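Local coordinates for Drep2 (PDB 4D2K), which probably acts in apoptotic DNA fragmentation, its CIDE domain binding to other copies of itself and forming higher-order assemblies, at residues K13-D16 against S17-V21. Sequence-based numbering, arbitrary orientation.
Sequences KIWD and SWRNV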
loop_
_atom_site.group_PDB
_atom_site.type_symbol
_atom_site.label_atom_id
_atom_site.label_comp_id
_atom_site.label_asym_id
_atom_site.label_seq_id
_atom_site.Cartn_x
_atom_site.Cartn_y
_atom_site.Cartn_z
ATOM N N LYS A 13 -6.297 -0.166 -3.509
ATOM C CA LYS A 13 -6.889 -0.114 -2.167
ATOM C C LYS A 13 -5.788 -0.255 -1.102
ATOM O O LYS A 13 -4.956 -1.162 -1.165
ATOM C CB LYS A 13 -7.959 -1.204 -1.994
ATOM C CG LYS A 13 -9.246 -0.990 -2.859
ATOM C CD LYS A 13 -10.128 -2.273 -2.879
ATOM C CE LYS A 13 -11.447 -2.099 -3.682
ATOM N NZ LYS A 13 -12.272 -3.363 -3.751
ATOM N N ILE A 14 -5.801 0.612 -0.101
ATOM C CA ILE A 14 -4.743 0.602 0.881
ATOM C C ILE A 14 -5.385 0.516 2.258
ATOM O O ILE A 14 -6.161 1.375 2.683
ATOM C CB ILE A 14 -3.795 1.836 0.733
ATOM C CG1 ILE A 14 -2.581 1.701 1.652
ATOM C CG2 ILE A 14 -4.501 3.144 1.038
ATOM C CD1 ILE A 14 -1.507 0.763 1.126
ATOM N N TRP A 15 -5.118 -0.605 2.915
ATOM C CA TRP A 15 -5.714 -0.893 4.203
ATOM C C TRP A 15 -4.619 -0.954 5.276
ATOM O O TRP A 15 -3.462 -1.292 4.977
ATOM C CB TRP A 15 -6.448 -2.230 4.142
ATOM C CG TRP A 15 -7.579 -2.315 3.167
ATOM C CD1 TRP A 15 -8.002 -1.346 2.319
ATOM C CD2 TRP A 15 -8.411 -3.456 2.922
ATOM N NE1 TRP A 15 -9.060 -1.800 1.572
ATOM C CE2 TRP A 15 -9.328 -3.094 1.923
ATOM C CE3 TRP A 15 -8.464 -4.748 3.448
ATOM C CZ2 TRP A 15 -10.305 -3.985 1.441
ATOM C CZ3 TRP A 15 -9.432 -5.635 2.957
ATOM C CH2 TRP A 15 -10.331 -5.246 1.969
ATOM N N ASP A 16 -4.988 -0.752 6.540
ATOM C CA ASP A 16 -3.965 -0.793 7.580
ATOM C C ASP A 16 -3.689 -2.254 7.891
ATOM O O ASP A 16 -4.372 -3.135 7.355
ATOM C CB ASP A 16 -4.377 0.011 8.821
ATOM C CG ASP A 16 -5.601 -0.545 9.531
ATOM O OD1 ASP A 16 -5.889 -1.758 9.492
ATOM O OD2 ASP A 16 -6.316 0.274 10.119
ATOM N N SER A 17 -2.668 -2.497 8.709
ATOM C CA SER A 17 -2.213 -3.848 9.055
ATOM C C SER A 17 -3.329 -4.729 9.591
ATOM O O SER A 17 -3.324 -5.921 9.348
ATOM C CB SER A 17 -1.053 -3.795 10.046
ATOM O OG SER A 17 -1.418 -3.157 11.255
ATOM N N TRP A 18 -4.298 -4.136 10.278
ATOM C CA TRP A 18 -5.401 -4.894 10.887
ATOM C C TRP A 18 -6.602 -5.049 9.958
ATOM O O TRP A 18 -7.590 -5.675 10.334
ATOM C CB TRP A 18 -5.905 -4.192 12.159
ATOM C CG TRP A 18 -4.959 -4.164 13.302
ATOM C CD1 TRP A 18 -4.147 -3.132 13.663
ATOM C CD2 TRP A 18 -4.732 -5.211 14.253
ATOM N NE1 TRP A 18 -3.419 -3.474 14.775
ATOM C CE2 TRP A 18 -3.760 -4.745 15.157
ATOM C CE3 TRP A 18 -5.255 -6.497 14.426
ATOM C CZ2 TRP A 18 -3.298 -5.518 16.218
ATOM C CZ3 TRP A 18 -4.794 -7.266 15.481
ATOM C CH2 TRP A 18 -3.826 -6.773 16.363
ATOM N N ARG A 19 -6.521 -4.484 8.751
ATOM C CA ARG A 19 -7.639 -4.508 7.789
ATOM C C ARG A 19 -8.859 -3.773 8.372
ATOM O O ARG A 19 -10.005 -4.126 8.099
ATOM C CB ARG A 19 -8.005 -5.943 7.370
ATOM C CG ARG A 19 -6.842 -6.760 6.802
ATOM C CD ARG A 19 -7.281 -8.201 6.516
ATOM N NE ARG A 19 -6.312 -8.928 5.697
ATOM C CZ ARG A 19 -5.239 -9.568 6.163
ATOM N NH1 ARG A 19 -5.005 -9.627 7.468
ATOM N NH2 ARG A 19 -4.421 -10.190 5.315
ATOM N N ASN A 20 -8.574 -2.734 9.156
ATOM C CA ASN A 20 -9.573 -1.898 9.800
ATOM C C ASN A 20 -9.838 -0.602 9.015
ATOM O O ASN A 20 -10.918 -0.401 8.462
ATOM C CB ASN A 20 -9.104 -1.595 11.233
ATOM C CG ASN A 20 -10.122 -0.807 12.036
ATOM O OD1 ASN A 20 -9.787 0.203 12.661
ATOM N ND2 ASN A 20 -11.370 -1.256 12.016
ATOM N N VAL A 21 -8.841 0.261 8.925
ATOM C CA VAL A 21 -8.984 1.453 8.118
ATOM C C VAL A 21 -8.697 1.019 6.681
ATOM O O VAL A 21 -7.693 0.362 6.402
ATOM C CB VAL A 21 -8.030 2.586 8.546
ATOM C CG1 VAL A 21 -8.089 3.734 7.572
ATOM C CG2 VAL A 21 -8.321 3.039 10.000
#
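Asp16 and the residues up to Val21 form the hairpin loop between strands 10-16 and 22-27, the first two strands of the ubiquitin-like CIDE-N domain. The loop opens with a type I beta turn from Asp16 to Arg19.

Two backbone bonds frame it. Arg19 N donates to Asp16 O at 2.9 Å and closes the turn. Asp16 N donates to Val21 O, also at 2.9 Å, and links the two sides of the loop at its base. The same Val21 O receives a CA-H...O contact from Trp15 CA at 3.2 Å.

The carboxylate of Asp16 folds back over the loop and binds its amides. With chi1 at 64°, CG lies between the backbone N and the carbonyl carbon, which brings both oxygens to the N-H groups that follow. Asn20 N donates to Asp16 OD1 at 2.9 Å, on the syn side but tilted out of the carboxylate plane; the N-H...O angle is 169°. Trp18 N adds a weak, bent bond to OD1. Val21 N meets OD2 from above the carboxylate plane. Two good N-H bonds and a weak third thus reach the carboxylate, which would be expected to favour its charged form.

The other side-chain contacts are fewer. Trp15 CE3 lies 4.1 Å from Arg19 CB, and the indole and guanidinium planes stand 82° apart. The Arg19 chain runs on to a salt bridge with Glu54, while the Trp15 ring has a cation-pi contact with Arg22. Val21 crosses the Asp16 side chain at about a right angle, and its methyl CG2 makes a van der Waals contact with the carboxylate oxygen Asp16 OD2 at 3.4 Å.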